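Local coordinates for eEF1A lysine and N-terminal methyltransferase (Homo sapiens, PDB 5WCJ), which methylates translation elongation factor eEF1A at its N-terminal glycine and at a lysine, the N-terminal reaction belonging to the C-terminal domain described here, at residues 65-70 against 91-96; 113-118 against 150-155; 134-139 against 163-168; 183-188 against 200-205. All coordinates share one frame; numbering follows the deposited sequence. Where two conformers were deposited one is given.

In the fold
All four contacts belong to one methyltransferase domain with a seven-stranded mixed sheet, but they sample different parts of it. Contact 1 pairs the outermost strand 94-98 with its parallel neighbour, and contact 4 forms the antiparallel hairpin whose first strand, 185-190, is the other outermost strand; their centres are about 26 Å apart. Both rest on regular backbone bonds. Contact 2 has a single parallel bridge beside an arginine-to-carbonyl grip, and touches contact 1 through Y118 and D70 and contact 4 through K151, L154, F183 and L203. Contact 3 is the buried one, joining a loop to the end of strand 158-164, with a side chain about 6 Å from the S-adenosylhomocysteine; the others are only partly buried.

Contact 1: residues 65-70 against 91-96; sequences PKSCID and SDRMKV
The guanidinium of R93 has the carbonyl oxygen of P65 over one face, 3.0 Å above its plane and offset toward the rim, while S67 lies at its edge. There R93 NH1 donates to S67 O at 3.0 Å, with S67 O close to the guanidinium plane; P65 O, above the plane, is contacted but not hydrogen-bonded. The chain bends at chi3 (-63°), which turns NE toward the carbonyls at the start of strand 67-73. A water donates to both S67 O and R93 O, linking the two backbones beside the arginine. Beyond it segments 67-70 and 94-96 run parallel, 2° apart: I69 N donates to R93 O at 2.8 Å, and I69 O accepts from K95 N at 3.0 Å. I69 and M94 lie side by side, I69 CD1 meeting M94 SD at 3.9 Å. An alanine in place of R93 would probably leave S67 O without its guanidinium donor and P65 O without its flat cover. This pairing closes the beta-alpha-beta unit of strand 67-73, helix 76-85 and strand 94-98. R93 NH2 also donates to H61 O of helix 55-63, so one guanidinium meets several backbone carbonyls, whose partial negative charge probably stabilises the cation.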
loop_
_atom_site.group_PDB
_atom_site.type_symbol
_atom_site.label_atom_id
_atom_site.label_comp_id
_atom_site.label_asym_id
_atom_site.label_seq_id
_atom_site.Cartn_x
_atom_site.Cartn_y
_atom_site.Cartn_z
ATOM N N PRO A 65 -14.593 3.729 4.238
ATOM C CA PRO A 65 -15.307 4.817 3.545
ATOM C C PRO A 65 -14.654 6.215 3.599
ATOM O O PRO A 65 -14.964 7.069 2.771
ATOM C CB PRO A 65 -16.704 4.808 4.212
ATOM C CG PRO A 65 -16.500 4.143 5.518
ATOM C CD PRO A 65 -15.422 3.120 5.307
ATOM N N LYS A 66 -13.727 6.438 4.519
ATOM C CA LYS A 66 -12.978 7.688 4.559
ATOM C C LYS A 66 -11.547 7.582 3.995
ATOM O O LYS A 66 -10.764 8.502 4.167
ATOM C CB LYS A 66 -12.918 8.208 5.994
ATOM C CG LYS A 66 -14.298 8.541 6.539
ATOM C CD LYS A 66 -14.156 9.093 7.951
ATOM C CE LYS A 66 -15.505 9.346 8.590
ATOM N NZ LYS A 66 -15.345 10.182 9.796
ATOM N N SER A 67 -11.216 6.482 3.323
ATOM C CA SER A 67 -9.909 6.381 2.662
ATOM C C SER A 67 -9.891 7.244 1.400
ATOM O O SER A 67 -10.909 7.403 0.714
ATOM C CB SER A 67 -9.561 4.922 2.332
ATOM O OG SER A 67 -10.483 4.357 1.412
ATOM N N CYS A 68 -8.715 7.784 1.116
ATOM C CA CYS A 68 -8.450 8.551 -0.089
ATOM C C CYS A 68 -7.231 7.911 -0.726
ATOM O O CYS A 68 -6.184 7.922 -0.140
ATOM C CB CYS A 68 -8.134 10.002 0.243
ATOM S SG CYS A 68 -7.986 11.008 -1.251
ATOM N N ILE A 69 -7.420 7.318 -1.888
ATOM C CA ILE A 69 -6.382 6.507 -2.530
ATOM C C ILE A 69 -5.890 7.171 -3.802
ATOM O O ILE A 69 -6.682 7.537 -4.665
ATOM C CB ILE A 69 -6.937 5.127 -2.860
ATOM C CG1 ILE A 69 -7.372 4.411 -1.563
ATOM C CG2 ILE A 69 -5.936 4.312 -3.679
ATOM C CD1 ILE A 69 -8.166 3.133 -1.789
ATOM N N ASP A 70 -4.566 7.257 -3.937
ATOM C CA ASP A 70 -3.899 7.536 -5.208
ATOM C C ASP A 70 -3.237 6.228 -5.654
ATOM O O ASP A 70 -2.448 5.661 -4.907
ATOM C CB ASP A 70 -2.850 8.609 -5.013
ATOM C CG ASP A 70 -3.451 10.004 -4.859
ATOM O OD1 ASP A 70 -4.185 10.429 -5.773
ATOM O OD2 ASP A 70 -3.141 10.697 -3.866
ATOM N N SER A 91 -13.115 7.873 -8.535
ATOM C CA SER A 91 -14.045 8.779 -7.844
ATOM C C SER A 91 -13.250 9.863 -7.156
ATOM O O SER A 91 -12.016 9.879 -7.254
ATOM C CB SER A 91 -14.867 7.997 -6.801
ATOM O OG SER A 91 -14.048 7.545 -5.726
ATOM N N ASP A 92 -13.939 10.747 -6.437
ATOM C CA ASP A 92 -13.274 11.768 -5.611
ATOM C C ASP A 92 -12.258 11.199 -4.599
ATOM O O ASP A 92 -11.248 11.826 -4.328
ATOM C CB ASP A 92 -14.320 12.599 -4.852
ATOM N N ARG A 93 -12.530 10.004 -4.088
ATOM C CA ARG A 93 -11.653 9.295 -3.147
ATOM C C ARG A 93 -10.700 8.256 -3.764
ATOM O O ARG A 93 -9.976 7.613 -3.018
ATOM C CB ARG A 93 -12.508 8.499 -2.148
ATOM C CG ARG A 93 -13.453 9.313 -1.300
ATOM C CD ARG A 93 -13.975 8.492 -0.128
ATOM N NE ARG A 93 -14.776 7.308 -0.493
ATOM C CZ ARG A 93 -14.481 6.027 -0.230
ATOM N NH1 ARG A 93 -13.346 5.650 0.382
ATOM N NH2 ARG A 93 -15.345 5.085 -0.584
ATOM N N MET A 94 -10.786 7.989 -5.057
ATOM C CA MET A 94 -9.834 7.055 -5.691
ATOM C C MET A 94 -9.473 7.518 -7.072
ATOM O O MET A 94 -10.329 7.550 -7.977
ATOM C CB MET A 94 -10.366 5.631 -5.755
ATOM C CG MET A 94 -9.292 4.641 -6.268
ATOM S SD MET A 94 -9.483 3.059 -5.480
ATOM C CE MET A 94 -11.174 2.632 -5.854
ATOM N N LYS A 95 -8.208 7.902 -7.231
ATOM C CA LYS A 95 -7.689 8.414 -8.488
ATOM C C LYS A 95 -6.568 7.496 -8.964
ATOM O O LYS A 95 -5.731 7.084 -8.159
ATOM C CB LYS A 95 -7.091 9.806 -8.292
ATOM C CG LYS A 95 -8.054 10.888 -7.827
ATOM C CD LYS A 95 -9.057 11.253 -8.906
ATOM C CE LYS A 95 -10.049 12.294 -8.404
ATOM N NZ LYS A 95 -11.254 12.284 -9.266
ATOM N N VAL A 96 -6.535 7.230 -10.261
ATOM C CA VAL A 96 -5.482 6.430 -10.869
ATOM C C VAL A 96 -4.660 7.333 -11.776
ATOM O O VAL A 96 -5.203 8.108 -12.562
ATOM C CB VAL A 96 -6.020 5.213 -11.624
ATOM C CG1 VAL A 96 -4.880 4.418 -12.276
ATOM C CG2 VAL A 96 -6.767 4.297 -10.666
HETATM O O HOH W 1 -10.776 5.389 -1.583
#

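Contact 2: residues 113-118 against 150-155; sequences EARPCY and VKSILT
In this Rossmann-like methyltransferase domain, the start of the parallel strand 118-123 is joined here to the turn that follows helix 144-152, with one parallel bridge pairing Y118 and L154. Two backbone bonds define the bridge: Y118 N donates to I153 O at 2.9 Å, and Y118 O accepts from T155 N at 2.9 Å, both nearly straight (176° and 169°). Before the bridge, R115 reaches across to the C-terminal part of helix 144-152. Its chain is extended from CG to NE, and it grips S152 O side-on with two nitrogens, NE at 3.0 Å and NH2 at 3.2 Å. The two approaches differ, NH2 lying in the carbonyl plane on a lone pair and NE well above that plane. A carbonyl near a helix C-terminus carries partial negative charge, so the cationic guanidinium is likely to be favourable there; R115 NH1 turns to G112 O. I153 packs beside Y118, with I153 CD1 4.2 Å from Y118 CD2. The carbonyl oxygen of I153 lies at the ring edge. L108 of helix 101-109 and L47 of strand 44-49 touch both side chains. Y118 OH is hydrogen-bonded to D70 OD2, linking this strand to strand 67-73. On the other side of the bridge, C117 SG, anti to its backbone N (chi1 -157°), meets the methyl CG2 of T155 at 3.4 Å.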
loop_
_atom_site.group_PDB
_atom_site.type_symbol
_atom_site.label_atom_id
_atom_site.label_comp_id
_atom_site.label_asym_id
_atom_site.label_seq_id
_atom_site.Cartn_x
_atom_site.Cartn_y
_atom_site.Cartn_z
ATOM N N GLU A 113 7.235 22.119 0.343
ATOM C CA GLU A 113 6.327 22.041 1.499
ATOM C C GLU A 113 4.901 21.672 1.056
ATOM O O GLU A 113 4.103 21.189 1.866
ATOM C CB GLU A 113 6.318 23.362 2.281
ATOM N N ALA A 114 4.592 21.903 -0.225
ATOM C CA ALA A 114 3.333 21.456 -0.831
ATOM C C ALA A 114 3.210 19.928 -0.983
ATOM O O ALA A 114 2.095 19.433 -1.142
ATOM C CB ALA A 114 3.131 22.123 -2.190
ATOM N N ARG A 115 4.329 19.193 -0.938
ATOM C CA ARG A 115 4.341 17.748 -1.234
ATOM C C ARG A 115 3.376 16.906 -0.384
ATOM O O ARG A 115 3.059 17.274 0.744
ATOM C CB ARG A 115 5.761 17.163 -1.147
ATOM C CG ARG A 115 6.308 16.884 0.242
ATOM C CD ARG A 115 7.787 16.568 0.153
ATOM N NE ARG A 115 8.328 16.047 1.407
ATOM C CZ ARG A 115 8.736 16.769 2.455
ATOM N NH1 ARG A 115 8.679 18.100 2.459
ATOM N NH2 ARG A 115 9.206 16.138 3.533
ATOM N N PRO A 116 2.915 15.760 -0.926
ATOM C CA PRO A 116 1.924 14.992 -0.174
ATOM C C PRO A 116 2.518 14.259 1.009
ATOM O O PRO A 116 3.742 14.142 1.141
ATOM C CB PRO A 116 1.357 14.008 -1.209
ATOM C CG PRO A 116 2.029 14.330 -2.506
ATOM C CD PRO A 116 3.278 15.078 -2.177
ATOM N N CYS A 117 1.630 13.799 1.877
ATOM C CA CYS A 117 2.000 13.114 3.088
ATOM C C CYS A 117 1.012 11.964 3.287
ATOM O O CYS A 117 -0.127 12.171 3.718
ATOM C CB CYS A 117 1.959 14.096 4.257
ATOM S SG CYS A 117 2.999 13.576 5.619
ATOM N N TYR A 118 1.439 10.757 2.925
ATOM C CA TYR A 118 0.570 9.591 2.988
ATOM C C TYR A 118 0.705 8.875 4.314
ATOM O O TYR A 118 1.817 8.705 4.839
ATOM C CB TYR A 118 0.878 8.627 1.838
ATOM C CG TYR A 118 0.570 9.199 0.479
ATOM C CD1 TYR A 118 -0.734 9.191 -0.026
ATOM C CD2 TYR A 118 1.569 9.745 -0.305
ATOM C CE1 TYR A 118 -1.031 9.721 -1.264
ATOM C CE2 TYR A 118 1.276 10.286 -1.551
ATOM C CZ TYR A 118 -0.032 10.265 -2.020
ATOM O OH TYR A 118 -0.350 10.764 -3.263
ATOM N N VAL A 150 10.673 7.991 -0.823
ATOM C CA VAL A 150 9.482 7.354 -0.218
ATOM C C VAL A 150 9.308 7.856 1.221
ATOM O O VAL A 150 8.225 8.276 1.633
ATOM C CB VAL A 150 9.567 5.815 -0.265
ATOM C CG1 VAL A 150 8.399 5.164 0.456
ATOM C CG2 VAL A 150 9.647 5.312 -1.713
ATOM N N LYS A 151 10.378 7.829 1.984
ATOM C CA LYS A 151 10.321 8.315 3.353
ATOM C C LYS A 151 9.831 9.752 3.420
ATOM O O LYS A 151 9.076 10.107 4.325
ATOM C CB LYS A 151 11.706 8.183 4.006
ATOM C CG LYS A 151 11.821 8.815 5.397
ATOM C CD LYS A 151 13.253 8.748 5.915
ATOM C CE LYS A 151 13.471 9.773 7.021
ATOM N NZ LYS A 151 14.747 9.513 7.753
ATOM N N SER A 152 10.251 10.579 2.464
ATOM C CA SER A 152 9.907 12.003 2.480
ATOM C C SER A 152 8.404 12.272 2.254
ATOM O O SER A 152 7.928 13.340 2.627
ATOM C CB SER A 152 10.790 12.815 1.499
ATOM O OG SER A 152 10.324 12.732 0.164
ATOM N N ILE A 153 7.658 11.312 1.677
ATOM C CA ILE A 153 6.227 11.464 1.479
ATOM C C ILE A 153 5.369 10.607 2.383
ATOM O O ILE A 153 4.171 10.472 2.135
ATOM C CB ILE A 153 5.799 11.294 0.001
ATOM C CG1 ILE A 153 6.203 9.930 -0.595
ATOM C CG2 ILE A 153 6.365 12.456 -0.821
ATOM C CD1 ILE A 153 5.434 9.589 -1.861
ATOM N N LEU A 154 5.966 10.050 3.428
ATOM C CA LEU A 154 5.239 9.227 4.377
ATOM C C LEU A 154 5.079 10.049 5.656
ATOM O O LEU A 154 5.996 10.733 6.074
ATOM C CB LEU A 154 6.004 7.925 4.653
ATOM C CG LEU A 154 5.311 6.843 5.491
ATOM C CD1 LEU A 154 4.186 6.141 4.744
ATOM C CD2 LEU A 154 6.313 5.812 5.980
ATOM N N THR A 155 3.941 9.923 6.304
ATOM C CA THR A 155 3.784 10.523 7.644
ATOM C C THR A 155 4.756 9.849 8.638
ATOM O O THR A 155 5.145 8.683 8.450
ATOM C CB THR A 155 2.357 10.391 8.179
ATOM O OG1 THR A 155 2.034 9.007 8.314
ATOM C CG2 THR A 155 1.364 11.085 7.264
#

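Contact 3: residues 134-139 against 163-168; sequences MSCPPP and NLVCRD
C136 O accepts the backbone N-H of V165 at 2.8 Å, a nearly straight bond (172°) with the donor in the carbonyl plane. L164 CA also approaches C136 O, at 3.4 Å, in a CA-H...O contact. A water adds a second bridge between the segments, accepting from S135 N and donating to V165 O, each at 2.7 Å. Around this polar seam the contacts are mostly apolar, with the N163 amide as the exception. C136 CB meets V165 CB at 3.9 Å, and C136 SG, anti to its own backbone N (chi1 -174°), approaches N163 ND2 at 3.6 Å. The amide of N163 is held from outside the two segments, ND2 donating to D124 OD1 and OD1 accepting from N196 ND2, which fixes its rotation. M134 crosses L164 obliquely, in one of two modelled conformers. P137, whose preceding peptide bond is cis, sets CD 4.0 Å from L164 CD1. The contact thus seats the loop between strand 118-123 and helix 144-152 against the end of strand 158-164, with the side chain of N163 about 6 Å from the bound S-adenosylhomocysteine. M134 and C166 pack on helix 169-182, N163 touches helix 21-28, and L164 meets L199 of the neighbouring strand 197-202.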
loop_
_atom_site.group_PDB
_atom_site.type_symbol
_atom_site.label_atom_id
_atom_site.label_comp_id
_atom_site.label_asym_id
_atom_site.label_seq_id
_atom_site.Cartn_x
_atom_site.Cartn_y
_atom_site.Cartn_z
ATOM N N MET A 134 15.489 -9.103 -9.869
ATOM C CA MET A 134 14.211 -9.251 -9.191
ATOM C C MET A 134 13.219 -8.407 -9.974
ATOM O O MET A 134 13.587 -7.414 -10.605
ATOM C CB MET A 134 14.289 -8.800 -7.721
ATOM C CG MET A 134 14.669 -7.342 -7.555
ATOM S SD MET A 134 15.152 -6.887 -5.894
ATOM C CE MET A 134 13.544 -6.816 -5.114
ATOM N N SER A 135 11.967 -8.846 -10.000
ATOM C CA SER A 135 10.925 -8.107 -10.719
ATOM C C SER A 135 9.768 -7.624 -9.825
ATOM O O SER A 135 8.950 -6.825 -10.284
ATOM C CB SER A 135 10.366 -8.968 -11.865
ATOM O OG SER A 135 9.882 -10.183 -11.353
ATOM N N CYS A 136 9.720 -8.113 -8.576
ATOM C CA CYS A 136 8.651 -7.792 -7.629
ATOM C C CYS A 136 9.239 -7.320 -6.295
ATOM O O CYS A 136 9.526 -8.130 -5.411
ATOM C CB CYS A 136 7.772 -9.018 -7.448
ATOM S SG CYS A 136 6.320 -8.701 -6.423
ATOM N N PRO A 137 9.481 -6.027 -6.120
ATOM C CA PRO A 137 9.407 -4.991 -7.154
ATOM C C PRO A 137 10.692 -4.965 -7.984
ATOM O O PRO A 137 11.692 -5.572 -7.585
ATOM C CB PRO A 137 9.348 -3.723 -6.324
ATOM C CG PRO A 137 10.207 -4.031 -5.146
ATOM C CD PRO A 137 10.024 -5.491 -4.857
ATOM N N PRO A 138 10.681 -4.226 -9.096
ATOM C CA PRO A 138 11.954 -3.896 -9.747
ATOM C C PRO A 138 12.945 -3.270 -8.745
ATOM O O PRO A 138 12.538 -2.516 -7.853
ATOM C CB PRO A 138 11.528 -2.896 -10.837
ATOM C CG PRO A 138 10.090 -3.219 -11.095
ATOM C CD PRO A 138 9.537 -3.587 -9.759
ATOM N N PRO A 139 14.248 -3.575 -8.865
ATOM C CA PRO A 139 15.201 -3.191 -7.810
ATOM C C PRO A 139 15.309 -1.696 -7.539
ATOM O O PRO A 139 15.619 -1.299 -6.420
ATOM C CB PRO A 139 16.554 -3.747 -8.317
ATOM C CG PRO A 139 16.344 -4.179 -9.701
ATOM C CD PRO A 139 14.885 -4.387 -9.925
ATOM N N ASN A 163 5.307 -5.775 -1.217
ATOM C CA ASN A 163 5.192 -7.155 -1.657
ATOM C C ASN A 163 6.539 -7.477 -2.299
ATOM O O ASN A 163 6.890 -6.858 -3.305
ATOM C CB ASN A 163 4.055 -7.288 -2.655
ATOM C CG ASN A 163 3.934 -8.683 -3.260
ATOM O OD1 ASN A 163 4.369 -9.660 -2.678
ATOM N ND2 ASN A 163 3.309 -8.768 -4.448
ATOM N N LEU A 164 7.280 -8.441 -1.729
ATOM C CA LEU A 164 8.641 -8.821 -2.205
ATOM C C LEU A 164 8.709 -10.282 -2.651
ATOM O O LEU A 164 8.300 -11.187 -1.912
ATOM C CB LEU A 164 9.649 -8.604 -1.093
ATOM C CG LEU A 164 11.133 -8.974 -1.309
ATOM C CD1 LEU A 164 11.753 -7.971 -2.268
ATOM C CD2 LEU A 164 11.861 -8.940 0.016
ATOM N N VAL A 165 9.202 -10.496 -3.862
ATOM C CA VAL A 165 9.597 -11.834 -4.324
ATOM C C VAL A 165 11.060 -11.723 -4.690
ATOM O O VAL A 165 11.397 -11.012 -5.626
ATOM C CB VAL A 165 8.806 -12.301 -5.529
ATOM C CG1 VAL A 165 9.375 -13.638 -6.044
ATOM C CG2 VAL A 165 7.316 -12.440 -5.180
ATOM N N CYS A 166 11.930 -12.397 -3.953
ATOM C CA CYS A 166 13.335 -12.388 -4.288
ATOM C C CYS A 166 13.924 -13.762 -3.970
ATOM O O CYS A 166 14.173 -14.066 -2.805
ATOM C CB CYS A 166 14.021 -11.273 -3.530
ATOM S SG CYS A 166 15.699 -10.920 -4.088
ATOM N N ARG A 167 14.052 -14.611 -5.004
ATOM C CA ARG A 167 14.627 -15.954 -4.837
ATOM C C ARG A 167 16.149 -15.952 -4.658
ATOM O O ARG A 167 16.694 -16.869 -4.050
ATOM C CB ARG A 167 14.230 -16.866 -6.007
ATOM C CG ARG A 167 12.741 -17.187 -6.062
ATOM C CD ARG A 167 12.410 -18.178 -7.174
ATOM N NE ARG A 167 10.968 -18.428 -7.230
ATOM C CZ ARG A 167 10.309 -19.265 -6.435
ATOM N NH1 ARG A 167 10.929 -19.991 -5.499
ATOM N NH2 ARG A 167 8.994 -19.403 -6.584
ATOM N N ASP A 168 16.821 -14.936 -5.189
ATOM C CA ASP A 168 18.261 -14.744 -4.992
ATOM C C ASP A 168 18.490 -14.271 -3.558
ATOM O O ASP A 168 18.231 -13.092 -3.231
ATOM C CB ASP A 168 18.750 -13.733 -6.017
ATOM C CG ASP A 168 20.230 -13.394 -5.899
ATOM O OD1 ASP A 168 20.862 -13.605 -4.847
ATOM O OD2 ASP A 168 20.744 -12.859 -6.892
HETATM O O HOH W 2 11.078 -10.809 -8.307
#

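Contact 4: residues 183-188 against 200-205; sequences FPLLYV and FCQLHP
F183 CB touches C201 CB at 3.5 Å, and CD1 of the F183 ring meets L203 CD2 at 3.6 Å. F183 CG is anti to the carbonyl carbon (chi1 -60°), which sets the root of the ring beside C201 CB. The sulfur of C201 makes an oblique sulfur-aromatic contact, 5.5 Å from the F183 ring centre and 35° off its normal. L186 lies on the same face of the sheet as C201. The other face carries L185 and Q202 side by side, with L185 CD2 3.6 Å from Q202 OE1, and then Y187 and F200. An alanine at F183 would probably leave L203 CD2 and the sulfur of C201 without their aromatic neighbour, opening a gap beside the strand. These residues lie on the beta hairpin of strands 185-190 and 197-202, where segments 185-188 and 200-202 run 170° apart. Two hydrogen-bonded pairs, L185 with Q202 and Y187 with F200, flank the non-hydrogen-bonded pair of L186 and C201. Y187 N and F200 O are 2.9 Å apart and F200 N and Y187 O likewise, both bonds nearly straight. At the open end P184 CB packs on P205 CG at 3.8 Å. Further out, the F183 ring meets that of F160 and touches K151 of helix 144-152, while Q202 NE2 donates to G158 O, tying the hairpin to strand 158-164.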
loop_
_atom_site.group_PDB
_atom_site.type_symbol
_atom_site.label_atom_id
_atom_site.label_comp_id
_atom_site.label_asym_id
_atom_site.label_seq_id
_atom_site.Cartn_x
_atom_site.Cartn_y
_atom_site.Cartn_z
ATOM N N PHE A 183 14.206 2.563 7.001
ATOM C CA PHE A 183 13.048 2.292 7.852
ATOM C C PHE A 183 13.455 1.323 8.958
ATOM O O PHE A 183 13.362 0.093 8.797
ATOM C CB PHE A 183 11.889 1.712 7.042
ATOM C CG PHE A 183 11.399 2.621 5.955
ATOM C CD1 PHE A 183 10.418 3.573 6.214
ATOM C CD2 PHE A 183 11.918 2.536 4.686
ATOM C CE1 PHE A 183 9.972 4.428 5.215
ATOM C CE2 PHE A 183 11.481 3.377 3.677
ATOM C CZ PHE A 183 10.507 4.326 3.938
ATOM N N PRO A 184 13.904 1.864 10.099
ATOM C CA PRO A 184 14.532 0.953 11.074
ATOM C C PRO A 184 13.592 -0.020 11.799
ATOM O O PRO A 184 14.055 -1.015 12.354
ATOM C CB PRO A 184 15.282 1.890 12.040
ATOM C CG PRO A 184 14.896 3.282 11.690
ATOM C CD PRO A 184 14.164 3.291 10.377
ATOM N N LEU A 185 12.289 0.218 11.769
ATOM C CA LEU A 185 11.350 -0.747 12.304
ATOM C C LEU A 185 10.804 -1.552 11.122
ATOM O O LEU A 185 10.120 -0.979 10.271
ATOM C CB LEU A 185 10.249 -0.014 13.036
ATOM C CG LEU A 185 9.172 -0.863 13.700
ATOM C CD1 LEU A 185 9.793 -1.814 14.700
ATOM C CD2 LEU A 185 8.119 0.008 14.361
ATOM N N LEU A 186 11.153 -2.838 11.068
ATOM C CA LEU A 186 10.762 -3.747 10.005
ATOM C C LEU A 186 10.007 -4.911 10.626
ATOM O O LEU A 186 10.437 -5.455 11.668
ATOM C CB LEU A 186 12.004 -4.299 9.327
ATOM C CG LEU A 186 12.125 -4.178 7.809
ATOM C CD1 LEU A 186 11.950 -2.735 7.341
ATOM C CD2 LEU A 186 13.480 -4.724 7.370
ATOM N N TYR A 187 8.861 -5.242 10.036
ATOM C CA TYR A 187 8.166 -6.493 10.288
ATOM C C TYR A 187 8.037 -7.245 8.976
ATOM O O TYR A 187 7.995 -6.631 7.894
ATOM C CB TYR A 187 6.784 -6.258 10.837
ATOM C CG TYR A 187 6.716 -5.427 12.093
ATOM C CD1 TYR A 187 6.945 -6.006 13.349
ATOM C CD2 TYR A 187 6.370 -4.071 12.047
ATOM C CE1 TYR A 187 6.845 -5.255 14.505
ATOM C CE2 TYR A 187 6.276 -3.307 13.204
ATOM C CZ TYR A 187 6.497 -3.919 14.437
ATOM O OH TYR A 187 6.406 -3.177 15.587
ATOM N N VAL A 188 7.894 -8.569 9.078
ATOM C CA VAL A 188 7.896 -9.454 7.917
ATOM C C VAL A 188 6.784 -10.491 8.069
ATOM O O VAL A 188 6.629 -11.082 9.153
ATOM C CB VAL A 188 9.247 -10.175 7.742
ATOM C CG1 VAL A 188 9.186 -11.139 6.557
ATOM C CG2 VAL A 188 10.390 -9.176 7.585
ATOM N N PHE A 200 6.668 -4.729 6.225
ATOM C CA PHE A 200 5.964 -3.583 6.810
ATOM C C PHE A 200 7.034 -2.720 7.454
ATOM O O PHE A 200 7.739 -3.156 8.403
ATOM C CB PHE A 200 4.983 -4.035 7.880
ATOM C CG PHE A 200 4.053 -5.123 7.454
ATOM C CD1 PHE A 200 2.836 -4.820 6.848
ATOM C CD2 PHE A 200 4.371 -6.471 7.690
ATOM C CE1 PHE A 200 1.973 -5.828 6.465
ATOM C CE2 PHE A 200 3.509 -7.478 7.307
ATOM C CZ PHE A 200 2.296 -7.155 6.714
ATOM N N CYS A 201 7.210 -1.514 6.942
ATOM C CA CYS A 201 8.355 -0.686 7.291
ATOM C C CYS A 201 7.895 0.610 7.932
ATOM O O CYS A 201 7.034 1.339 7.404
ATOM C CB CYS A 201 9.201 -0.353 6.048
ATOM S SG CYS A 201 9.564 -1.807 5.031
ATOM N N GLN A 202 8.487 0.910 9.071
ATOM C CA GLN A 202 8.161 2.145 9.788
ATOM C C GLN A 202 9.429 2.869 10.245
ATOM O O GLN A 202 10.556 2.322 10.177
ATOM C CB GLN A 202 7.262 1.813 10.960
ATOM C CG GLN A 202 5.899 1.326 10.528
ATOM C CD GLN A 202 4.917 1.303 11.662
ATOM O OE1 GLN A 202 5.007 0.450 12.528
ATOM N NE2 GLN A 202 3.988 2.255 11.678
ATOM N N LEU A 203 9.237 4.094 10.711
ATOM C CA LEU A 203 10.346 5.004 10.959
ATOM C C LEU A 203 10.870 5.051 12.397
ATOM O O LEU A 203 12.025 5.413 12.591
ATOM C CB LEU A 203 9.967 6.408 10.491
ATOM C CG LEU A 203 9.758 6.545 8.984
ATOM C CD1 LEU A 203 9.052 7.855 8.650
ATOM C CD2 LEU A 203 11.071 6.446 8.242
ATOM N N HIS A 204 10.060 4.682 13.383
ATOM C CA HIS A 204 10.417 4.915 14.803
ATOM C C HIS A 204 10.326 3.659 15.675
ATOM O O HIS A 204 9.268 3.379 16.254
ATOM C CB HIS A 204 9.540 6.034 15.366
ATOM C CG HIS A 204 9.684 7.314 14.619
ATOM N ND1 HIS A 204 8.635 7.908 13.954
ATOM C CD2 HIS A 204 10.774 8.069 14.352
ATOM C CE1 HIS A 204 9.065 8.997 13.342
ATOM N NE2 HIS A 204 10.359 9.115 13.562
ATOM N N PRO A 205 11.437 2.905 15.785
ATOM C CA PRO A 205 11.455 1.683 16.606
ATOM C C PRO A 205 11.117 1.896 18.097
ATOM O O PRO A 205 10.566 0.992 18.726
ATOM C CB PRO A 205 12.897 1.165 16.467
ATOM C CG PRO A 205 13.502 1.915 15.353
ATOM C CD PRO A 205 12.768 3.215 15.247
#